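Local coordinates for protein short chain dehydrogenase (Leptospira borgpetersenii serovar Hardjo-bovis, PDB 6UH2) that binds NAD+ in a Rossmann-type fold and probably oxidises or reduces alcohol and carbonyl groups as a short-chain dehydrogenase/reductase, at residues S29-G33 against P203-A208; V37-L41 against Y59-F64; E85-P91 against L135-K139. All coordinates share one frame; numbering follows the deposited sequence.

How the contacts relate
Contacts 1 and 2 share helix 31-42: contact 1 uses its first turn, beside the cofactor, and contact 2 a later turn, with centres about 18 Å apart. Along the chain, contacts 2 and 3 follow one another in series, and both fall between the two segments of contact 1. Contact 3 joins the end of helix 74-86 and the loop after it to the end of helix 111-139; its centre is about 29 Å from that of contact 1, across the middle of the chain, and about 21 Å from that of contact 2. Segments 59-64, 85-91 and 203-208 adjoin strands 64-68, 93-96 and 197-203 of one parallel sheet. Contact 1 thus forms part of the NAD site, whereas contacts 2 and 3 pack the periphery of the same Rossmann fold.

Contact 1 of 3, residues S29-G33 against P203-A208; sequences SGQIG and PGGIFA. With NAD (nicotinamide-adenine-dinucleotide), chain D.
Q31 and I206 run alongside one another, pointing opposite ways, with the amide end of Q31 beside the CG2 branch of I206. With CG anti to the backbone N (chi1 -172°) and an extended chain, Q31 reaches the loop and its NE2 donates to F207 O at 3.0 Å. The bond is fairly straight, 161° at the hydrogen; the acceptor lies close to the Q31 amide plane, while the donor is tilted from the carbonyl plane. On the other branch of the amide, Q31 OE1 meets A208 CB at 3.6 Å and faces a water placed to donate to it or to I206 O and accepting from NAD N7N. I32 sends CD1 to I206 CG1, 4.0 Å away, and to the ring of P203. The same CD1 lies 3.6 Å from NAD O4D, so this apolar patch borders the nicotinamide half of the cofactor. Backbone amides of both segments hold NAD: Q31 N donates to O2A, and I32 N to O2N at 2.6 Å. I206 N donates to the carboxamide O7N at 3.0 Å. Diphosphate binding at the start of a helix, with G28, G30 and G33 in GxGxxG spacing, is the hallmark of the Rossmann dinucleotide site.

Contact 2 of 3, residues V37-L41 against Y59-F64; sequences VESYL and YKSNRF
V37 places CG1 over one face of the Y59 ring, 4.0 Å from the ring centroid and 24° off the normal, which qualifies as a CH-pi contact. The methyl is offset toward the rim, with Y59 CZ at 3.7 Å. CG1 stands anti to the backbone N (chi1 168°), and this torsion also carries it to the F64 ring, where it approaches CE1 to 3.5 Å. One methyl therefore packs against two aromatic rings, and these rings also meet each other: Y59 CD2 sits above the centre of one face of F64. E38, next along the helix, touches the Y59 ring with its CB and joins it through water, which donates to E38 OE2 and lies 2.8 Å from Y59 OH. One turn beyond V37, L41 divides its branches: CD1 packs 3.9 Å from Y59 CG, while CD2 reaches past S61 OG to R63 O at 3.6 Å and to F64 CB. The backbone opposite L41 is a type I turn from S61 to F64, fixed further by an ST turn in which R63 N donates to S61 OG. Beyond this contact the R63 guanidinium bonds S44 O, and F64 begins strand 64-68, outermost in this chain's sheet. Methyl and ring contacts join the two segments directly, and a water bridges E38 OE2 and the Y59 hydroxyl; apolar packing therefore dominates.

Contact 3 of 3, residues E85-P91 against L135-K139; sequences ENQNKIP and LWKEK
I90 and L135 form the apolar centre, their side chains meeting at an oblique angle with I90 CG2 3.9 Å from L135 CD2. The CD2 branch of L135 also approaches P91 CD. The two branches of I90 divide the work. CG2 packs at the edge of the W136 indole, 4.0 Å from CD1, with the two side chains running alongside and pointing opposite ways. CD1 turns to the aliphatic part of K139 instead, meeting its CG at 3.7 Å; here the side chains are nearly perpendicular. To one side of this centre W136 NE1 donates to P91 O over 2.7 Å. The bond is bent, 138° at the hydrogen, and the acceptor lies 24° out of the indole plane, so the ring is tethered to the loop without pointing its N-H squarely at the oxygen. P91 lies just before strand 93-96 and packs on L24 of strand 22-26. The contact thus ties the C-terminal end of helix 111-139 to the helix-to-strand connection of a Rossmann fold. Helix 74-86 ends there in a Schellman motif, with N88, at positive phi, as its C-prime residue; I90 follows two residues on. Farther out, the extended E85 side chain crosses L135 and K139. Its OE1 lies 3.5 Å from L135 CD1, laying one carboxylate oxygen against a methyl, while OE2 makes a rather long salt bridge to K139 NZ at 3.6 Å. The bend of K139 at chi2 (-75°) folds its chain back along I90 toward that carboxylate. E138 OE2 also comes close to E85 OE2, a like-charge approach that K139 probably offsets in part, and a water sits between E85 OE1 and E138 OE2, placed to donate to either, the second bond weak.

Contact 1 of 3, residues S29-G33 against P203-A208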
loop_
_atom_site.group_PDB
_atom_site.type_symbol
_atom_site.label_atom_id
_atom_site.label_comp_id
_atom_site.label_asym_id
_atom_site.label_seq_id
_atom_site.Cartn_x
_atom_site.Cartn_y
_atom_site.Cartn_z
ATOM N N SER B 29 -19.012 13.006 3.039
ATOM C CA SER B 29 -19.892 13.531 2.004
ATOM C C SER B 29 -19.137 14.049 0.781
ATOM O O SER B 29 -19.778 14.357 -0.233
ATOM C CB SER B 29 -20.773 14.648 2.577
ATOM O OG SER B 29 -21.579 14.144 3.631
ATOM N N GLY B 30 -17.808 14.145 0.847
ATOM C CA GLY B 30 -17.022 14.736 -0.221
ATOM C C GLY B 30 -16.802 13.775 -1.378
ATOM O O GLY B 30 -17.380 12.691 -1.448
ATOM N N GLN B 31 -15.949 14.195 -2.316
ATOM C CA GLN B 31 -15.740 13.385 -3.515
ATOM C C GLN B 31 -15.120 12.037 -3.169
ATOM O O GLN B 31 -15.633 10.982 -3.561
ATOM C CB GLN B 31 -14.867 14.120 -4.533
ATOM C CG GLN B 31 -14.813 13.375 -5.868
ATOM C CD GLN B 31 -13.960 14.055 -6.905
ATOM O OE1 GLN B 31 -13.246 15.018 -6.611
ATOM N NE2 GLN B 31 -14.032 13.564 -8.141
ATOM N N ILE B 32 -14.009 12.046 -2.435
ATOM C CA ILE B 32 -13.381 10.777 -2.079
ATOM C C ILE B 32 -14.206 10.069 -1.012
ATOM O O ILE B 32 -14.468 8.865 -1.109
ATOM C CB ILE B 32 -11.928 11.004 -1.614
ATOM C CG1 ILE B 32 -11.046 11.375 -2.803
ATOM C CG2 ILE B 32 -11.381 9.757 -0.906
ATOM C CD1 ILE B 32 -9.662 11.877 -2.410
ATOM N N GLY B 33 -14.628 10.815 0.018
ATOM C CA GLY B 33 -15.388 10.219 1.107
ATOM C C GLY B 33 -16.626 9.475 0.644
ATOM O O GLY B 33 -16.905 8.368 1.116
ATOM N N PRO B 203 -3.347 10.558 -1.688
ATOM C CA PRO B 203 -3.770 10.532 -3.095
ATOM C C PRO B 203 -3.006 11.546 -3.930
ATOM O O PRO B 203 -2.592 12.599 -3.447
ATOM C CB PRO B 203 -5.260 10.907 -3.031
ATOM C CG PRO B 203 -5.664 10.694 -1.595
ATOM C CD PRO B 203 -4.426 10.998 -0.787
ATOM N N GLY B 204 -2.819 11.207 -5.197
ATOM C CA GLY B 204 -2.526 12.198 -6.201
ATOM C C GLY B 204 -3.782 12.986 -6.542
ATOM O O GLY B 204 -4.858 12.786 -5.977
ATOM N N GLY B 205 -3.633 13.903 -7.491
ATOM C CA GLY B 205 -4.758 14.753 -7.851
ATOM C C GLY B 205 -5.897 13.935 -8.441
ATOM O O GLY B 205 -5.684 13.015 -9.232
ATOM N N ILE B 206 -7.120 14.282 -8.049
ATOM C CA ILE B 206 -8.322 13.564 -8.458
ATOM C C ILE B 206 -9.076 14.416 -9.470
ATOM O O ILE B 206 -9.347 15.599 -9.218
ATOM C CB ILE B 206 -9.208 13.228 -7.244
ATOM C CG1 ILE B 206 -8.406 12.419 -6.219
ATOM C CG2 ILE B 206 -10.466 12.479 -7.687
ATOM C CD1 ILE B 206 -7.936 11.063 -6.750
ATOM N N PHE B 207 -9.410 13.815 -10.613
ATOM C CA PHE B 207 -10.199 14.514 -11.622
ATOM C C PHE B 207 -11.555 14.957 -11.065
ATOM O O PHE B 207 -12.300 14.161 -10.480
ATOM C CB PHE B 207 -10.386 13.611 -12.845
ATOM C CG PHE B 207 -11.299 14.189 -13.883
ATOM C CD1 PHE B 207 -10.852 15.165 -14.753
ATOM C CD2 PHE B 207 -12.609 13.766 -13.980
ATOM C CE1 PHE B 207 -11.696 15.703 -15.699
ATOM C CE2 PHE B 207 -13.457 14.310 -14.926
ATOM C CZ PHE B 207 -12.996 15.274 -15.783
ATOM N N ALA B 208 -11.865 16.242 -11.235
ATOM C CA ALA B 208 -13.142 16.800 -10.808
ATOM C C ALA B 208 -13.594 17.920 -11.741
ATOM O O ALA B 208 -14.175 17.657 -12.801
ATOM C CB ALA B 208 -13.045 17.315 -9.367
HETATM P PA NAD D . -13.934 17.350 -0.799
HETATM O O1A NAD D . -13.734 18.884 -0.709
HETATM O O2A NAD D . -14.757 16.753 -1.942
HETATM O O5B NAD D . -14.518 16.754 0.611
HETATM C C5B NAD D . -14.060 17.163 1.886
HETATM C C4B NAD D . -15.215 16.852 2.800
HETATM O O4B NAD D . -14.733 17.250 4.138
HETATM C C3B NAD D . -16.476 17.677 2.498
HETATM O O3B NAD D . -17.650 16.829 2.494
HETATM C C2B NAD D . -16.556 18.631 3.698
HETATM O O2B NAD D . -17.908 18.978 4.028
HETATM C C1B NAD D . -15.814 17.848 4.807
HETATM N N9A NAD D . -15.446 18.811 5.839
HETATM C C8A NAD D . -14.981 20.116 5.682
HETATM N N7A NAD D . -14.820 20.705 6.836
HETATM C C5A NAD D . -15.213 19.770 7.793
HETATM C C6A NAD D . -15.295 19.806 9.181
HETATM N N6A NAD D . -14.947 20.894 9.896
HETATM N N1A NAD D . -15.718 18.703 9.818
HETATM C C2A NAD D . -16.066 17.617 9.126
HETATM N N3A NAD D . -16.035 17.495 7.796
HETATM C C4A NAD D . -15.599 18.600 7.172
HETATM O O3 NAD D . -12.489 16.621 -0.772
HETATM P PN NAD D . -11.914 15.279 -1.457
HETATM O O1N NAD D . -11.219 15.602 -2.804
HETATM O O2N NAD D . -12.978 14.189 -1.293
HETATM O O5D NAD D . -10.650 15.080 -0.370
HETATM C C5D NAD D . -10.791 14.139 0.672
HETATM C C4D NAD D . -9.426 14.029 1.345
HETATM O O4D NAD D . -8.360 13.722 0.360
HETATM C C3D NAD D . -9.012 15.380 1.925
HETATM O O3D NAD D . -8.241 15.200 3.120
HETATM C C2D NAD D . -8.055 16.013 0.869
HETATM O O2D NAD D . -7.102 16.904 1.425
HETATM C C1D NAD D . -7.369 14.715 0.357
HETATM N N1N NAD D . -6.847 14.813 -1.052
HETATM C C2N NAD D . -7.663 15.156 -2.086
HETATM C C3N NAD D . -7.138 15.232 -3.352
HETATM C C7N NAD D . -8.039 15.615 -4.476
HETATM O O7N NAD D . -7.533 15.864 -5.560
HETATM N N7N NAD D . -9.371 15.660 -4.251
HETATM C C4N NAD D . -5.775 14.947 -3.541
HETATM C C5N NAD D . -4.981 14.612 -2.484
HETATM C C6N NAD D . -5.545 14.541 -1.213
HETATM O O HOH W 1 -10.572 16.582 -7.012
#

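Contact 2 of 3, residues V37-L41 against Y59-F64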
loop_
_atom_site.group_PDB
_atom_site.type_symbol
_atom_site.label_atom_id
_atom_site.label_comp_id
_atom_site.label_asym_id
_atom_site.label_seq_id
_atom_site.Cartn_x
_atom_site.Cartn_y
_atom_site.Cartn_z
ATOM N N VAL B 37 -17.612 5.646 1.327
ATOM C CA VAL B 37 -18.862 5.222 1.965
ATOM C C VAL B 37 -19.556 4.168 1.116
ATOM O O VAL B 37 -19.923 3.094 1.605
ATOM C CB VAL B 37 -19.784 6.429 2.215
ATOM C CG1 VAL B 37 -21.194 5.944 2.593
ATOM C CG2 VAL B 37 -19.209 7.340 3.314
ATOM N N GLU B 38 -19.750 4.467 -0.173
ATOM C CA GLU B 38 -20.406 3.526 -1.067
ATOM C C GLU B 38 -19.687 2.180 -1.090
ATOM O O GLU B 38 -20.332 1.128 -1.060
ATOM C CB GLU B 38 -20.467 4.126 -2.472
ATOM C CG GLU B 38 -21.538 3.546 -3.371
ATOM C CD GLU B 38 -21.576 4.239 -4.718
ATOM O OE1 GLU B 38 -20.942 3.731 -5.668
ATOM O OE2 GLU B 38 -22.222 5.306 -4.817
ATOM N N SER B 39 -18.346 2.195 -1.132
ATOM C CA SER B 39 -17.588 0.947 -1.214
ATOM C C SER B 39 -17.721 0.120 0.061
ATOM O O SER B 39 -17.932 -1.099 0.003
ATOM C CB SER B 39 -16.120 1.251 -1.504
ATOM O OG SER B 39 -15.990 1.826 -2.785
ATOM N N TYR B 40 -17.602 0.760 1.225
ATOM C CA TYR B 40 -17.764 0.023 2.470
ATOM C C TYR B 40 -19.177 -0.530 2.614
ATOM O O TYR B 40 -19.360 -1.667 3.061
ATOM C CB TYR B 40 -17.419 0.909 3.663
ATOM C CG TYR B 40 -15.953 0.901 4.020
ATOM C CD1 TYR B 40 -15.346 -0.244 4.531
ATOM C CD2 TYR B 40 -15.176 2.040 3.856
ATOM C CE1 TYR B 40 -13.988 -0.248 4.872
ATOM C CE2 TYR B 40 -13.832 2.041 4.187
ATOM C CZ TYR B 40 -13.246 0.904 4.699
ATOM O OH TYR B 40 -11.909 0.923 5.032
ATOM N N LEU B 41 -20.192 0.247 2.227
ATOM C CA LEU B 41 -21.554 -0.288 2.283
ATOM C C LEU B 41 -21.719 -1.501 1.370
ATOM O O LEU B 41 -22.459 -2.435 1.703
ATOM C CB LEU B 41 -22.567 0.794 1.908
ATOM C CG LEU B 41 -22.742 1.934 2.906
ATOM C CD1 LEU B 41 -23.598 3.026 2.281
ATOM C CD2 LEU B 41 -23.351 1.423 4.219
ATOM N N TYR B 59 -28.263 6.733 0.035
ATOM C CA TYR B 59 -27.791 5.354 -0.026
ATOM C C TYR B 59 -28.894 4.331 0.223
ATOM O O TYR B 59 -28.716 3.159 -0.129
ATOM C CB TYR B 59 -26.644 5.152 0.963
ATOM C CG TYR B 59 -25.447 6.005 0.636
ATOM C CD1 TYR B 59 -24.617 5.679 -0.430
ATOM C CD2 TYR B 59 -25.144 7.135 1.385
ATOM C CE1 TYR B 59 -23.520 6.453 -0.748
ATOM C CE2 TYR B 59 -24.038 7.922 1.079
ATOM C CZ TYR B 59 -23.230 7.576 0.011
ATOM O OH TYR B 59 -22.133 8.352 -0.304
ATOM N N LYS B 60 -30.023 4.745 0.805
ATOM C CA LYS B 60 -31.171 3.861 1.038
ATOM C C LYS B 60 -30.740 2.578 1.753
ATOM O O LYS B 60 -31.075 1.461 1.353
ATOM C CB LYS B 60 -31.890 3.547 -0.279
ATOM N N SER B 61 -29.967 2.749 2.821
ATOM C CA SER B 61 -29.435 1.621 3.571
ATOM C C SER B 61 -29.594 1.885 5.054
ATOM O O SER B 61 -29.169 2.937 5.545
ATOM C CB SER B 61 -27.956 1.384 3.252
ATOM O OG SER B 61 -27.391 0.494 4.194
ATOM N N ASN B 62 -30.176 0.927 5.775
ATOM C CA ASN B 62 -30.185 1.034 7.229
ATOM C C ASN B 62 -28.836 0.673 7.845
ATOM O O ASN B 62 -28.713 0.653 9.070
ATOM C CB ASN B 62 -31.303 0.176 7.841
ATOM C CG ASN B 62 -31.143 -1.314 7.570
ATOM O OD1 ASN B 62 -30.119 -1.773 7.058
ATOM N ND2 ASN B 62 -32.172 -2.084 7.930
ATOM N N ARG B 63 -27.819 0.411 7.028
ATOM C CA ARG B 63 -26.458 0.258 7.515
ATOM C C ARG B 63 -25.649 1.543 7.380
ATOM O O ARG B 63 -24.451 1.541 7.683
ATOM C CB ARG B 63 -25.778 -0.905 6.789
ATOM C CG ARG B 63 -26.539 -2.205 6.973
ATOM C CD ARG B 63 -25.863 -3.380 6.294
ATOM N NE ARG B 63 -24.704 -3.853 7.043
ATOM C CZ ARG B 63 -24.778 -4.696 8.072
ATOM N NH1 ARG B 63 -25.955 -5.160 8.472
ATOM N NH2 ARG B 63 -23.677 -5.094 8.696
ATOM N N PHE B 64 -26.287 2.649 6.975
ATOM C CA PHE B 64 -25.632 3.943 6.835
ATOM C C PHE B 64 -26.273 4.971 7.757
ATOM O O PHE B 64 -27.492 5.011 7.901
ATOM C CB PHE B 64 -25.706 4.474 5.398
ATOM C CG PHE B 64 -25.146 5.865 5.252
ATOM C CD1 PHE B 64 -23.783 6.066 5.236
ATOM C CD2 PHE B 64 -25.984 6.965 5.162
ATOM C CE1 PHE B 64 -23.246 7.342 5.114
ATOM C CE2 PHE B 64 -25.461 8.251 5.043
ATOM C CZ PHE B 64 -24.091 8.437 5.016
HETATM O O HOH W 2 -21.725 7.965 -3.075
#

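Contact 3 of 3, residues E85-P91 against L135-K139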
loop_
_atom_site.group_PDB
_atom_site.type_symbol
_atom_site.label_atom_id
_atom_site.label_comp_id
_atom_site.label_asym_id
_atom_site.label_seq_id
_atom_site.Cartn_x
_atom_site.Cartn_y
_atom_site.Cartn_z
ATOM N N GLU B 85 -20.970 5.451 22.100
ATOM C CA GLU B 85 -20.765 4.438 23.129
ATOM C C GLU B 85 -22.097 3.990 23.722
ATOM O O GLU B 85 -22.334 2.787 23.913
ATOM C CB GLU B 85 -19.833 4.984 24.217
ATOM C CG GLU B 85 -19.445 3.953 25.260
ATOM C CD GLU B 85 -18.503 4.508 26.319
ATOM O OE1 GLU B 85 -17.936 5.599 26.110
ATOM O OE2 GLU B 85 -18.342 3.848 27.367
ATOM N N ASN B 86 -22.985 4.949 24.005
ATOM C CA ASN B 86 -24.287 4.627 24.574
ATOM C C ASN B 86 -25.071 3.692 23.668
ATOM O O ASN B 86 -25.789 2.809 24.150
ATOM C CB ASN B 86 -25.093 5.905 24.812
ATOM C CG ASN B 86 -24.588 6.712 25.991
ATOM O OD1 ASN B 86 -23.614 6.342 26.648
ATOM N ND2 ASN B 86 -25.246 7.834 26.255
ATOM N N GLN B 87 -24.947 3.872 22.353
ATOM C CA GLN B 87 -25.709 3.110 21.375
ATOM C C GLN B 87 -24.984 1.862 20.897
ATOM O O GLN B 87 -25.438 1.238 19.932
ATOM C CB GLN B 87 -26.047 3.987 20.168
ATOM C CG GLN B 87 -26.930 5.182 20.462
ATOM C CD GLN B 87 -27.109 6.049 19.234
ATOM O OE1 GLN B 87 -27.675 5.612 18.237
ATOM N NE2 GLN B 87 -26.598 7.273 19.288
ATOM N N ASN B 88 -23.867 1.498 21.527
ATOM C CA ASN B 88 -23.045 0.377 21.068
ATOM C C ASN B 88 -22.682 0.549 19.601
ATOM O O ASN B 88 -22.818 -0.368 18.786
ATOM C CB ASN B 88 -23.745 -0.965 21.295
ATOM C CG ASN B 88 -24.091 -1.199 22.743
ATOM O OD1 ASN B 88 -23.206 -1.289 23.599
ATOM N ND2 ASN B 88 -25.383 -1.300 23.032
ATOM N N LYS B 89 -22.251 1.760 19.255
ATOM C CA LYS B 89 -21.737 2.001 17.915
ATOM C C LYS B 89 -20.264 2.360 18.018
ATOM O O LYS B 89 -19.842 3.430 17.571
ATOM C CB LYS B 89 -22.517 3.110 17.201
ATOM C CG LYS B 89 -23.975 2.783 16.937
ATOM C CD LYS B 89 -24.710 4.033 16.487
ATOM C CE LYS B 89 -26.113 3.725 16.020
ATOM N NZ LYS B 89 -26.823 4.985 15.674
ATOM N N ILE B 90 -19.479 1.474 18.613
ATOM C CA ILE B 90 -18.043 1.689 18.751
ATOM C C ILE B 90 -17.388 1.346 17.420
ATOM O O ILE B 90 -17.446 0.193 16.983
ATOM C CB ILE B 90 -17.461 0.852 19.898
ATOM C CG1 ILE B 90 -18.151 1.233 21.211
ATOM C CG2 ILE B 90 -15.946 1.050 19.985
ATOM C CD1 ILE B 90 -17.594 0.523 22.427
ATOM N N PRO B 91 -16.771 2.307 16.745
ATOM C CA PRO B 91 -16.184 2.021 15.433
ATOM C C PRO B 91 -15.056 1.007 15.530
ATOM O O PRO B 91 -14.354 0.923 16.536
ATOM C CB PRO B 91 -15.657 3.384 14.970
ATOM C CG PRO B 91 -16.383 4.412 15.850
ATOM C CD PRO B 91 -16.617 3.716 17.147
ATOM N N LEU B 135 -11.318 5.697 23.562
ATOM C CA LEU B 135 -12.426 4.748 23.660
ATOM C C LEU B 135 -11.960 3.319 23.404
ATOM O O LEU B 135 -12.336 2.397 24.141
ATOM C CB LEU B 135 -13.536 5.146 22.686
ATOM C CG LEU B 135 -14.774 4.241 22.572
ATOM C CD1 LEU B 135 -15.593 4.211 23.876
ATOM C CD2 LEU B 135 -15.631 4.675 21.379
ATOM N N TRP B 136 -11.141 3.115 22.366
ATOM C CA TRP B 136 -10.638 1.775 22.062
ATOM C C TRP B 136 -9.776 1.232 23.193
ATOM O O TRP B 136 -9.912 0.068 23.595
ATOM C CB TRP B 136 -9.829 1.804 20.771
ATOM C CG TRP B 136 -10.654 1.940 19.552
ATOM C CD1 TRP B 136 -12.004 1.784 19.446
ATOM C CD2 TRP B 136 -10.179 2.267 18.249
ATOM N NE1 TRP B 136 -12.403 1.998 18.143
ATOM C CE2 TRP B 136 -11.298 2.285 17.386
ATOM C CE3 TRP B 136 -8.912 2.538 17.723
ATOM C CZ2 TRP B 136 -11.186 2.562 16.018
ATOM C CZ3 TRP B 136 -8.801 2.826 16.362
ATOM C CH2 TRP B 136 -9.932 2.840 15.532
ATOM N N LYS B 137 -8.868 2.063 23.705
ATOM C CA LYS B 137 -8.017 1.656 24.821
ATOM C C LYS B 137 -8.854 1.223 26.016
ATOM O O LYS B 137 -8.515 0.255 26.710
ATOM C CB LYS B 137 -7.078 2.810 25.187
ATOM C CG LYS B 137 -6.160 2.570 26.380
ATOM C CD LYS B 137 -5.363 3.835 26.669
ATOM C CE LYS B 137 -4.602 3.741 27.980
ATOM N NZ LYS B 137 -3.996 5.053 28.334
ATOM N N GLU B 138 -9.968 1.909 26.250
ATOM C CA GLU B 138 -10.805 1.593 27.398
ATOM C C GLU B 138 -11.587 0.304 27.180
ATOM O O GLU B 138 -11.776 -0.481 28.117
ATOM C CB GLU B 138 -11.748 2.760 27.670
ATOM C CG GLU B 138 -12.684 2.553 28.827
ATOM C CD GLU B 138 -13.771 3.592 28.854
ATOM O OE1 GLU B 138 -13.448 4.785 29.034
ATOM O OE2 GLU B 138 -14.947 3.220 28.670
ATOM N N LYS B 139 -12.051 0.069 25.953
ATOM C CA LYS B 139 -12.819 -1.125 25.623
ATOM C C LYS B 139 -11.948 -2.308 25.220
ATOM O O LYS B 139 -12.481 -3.407 25.022
ATOM C CB LYS B 139 -13.808 -0.822 24.489
ATOM C CG LYS B 139 -14.831 0.263 24.805
ATOM C CD LYS B 139 -15.913 -0.253 25.753
ATOM C CE LYS B 139 -16.917 0.837 26.093
ATOM N NZ LYS B 139 -18.093 0.301 26.839
HETATM O O HOH W 3 -15.577 5.682 27.263
#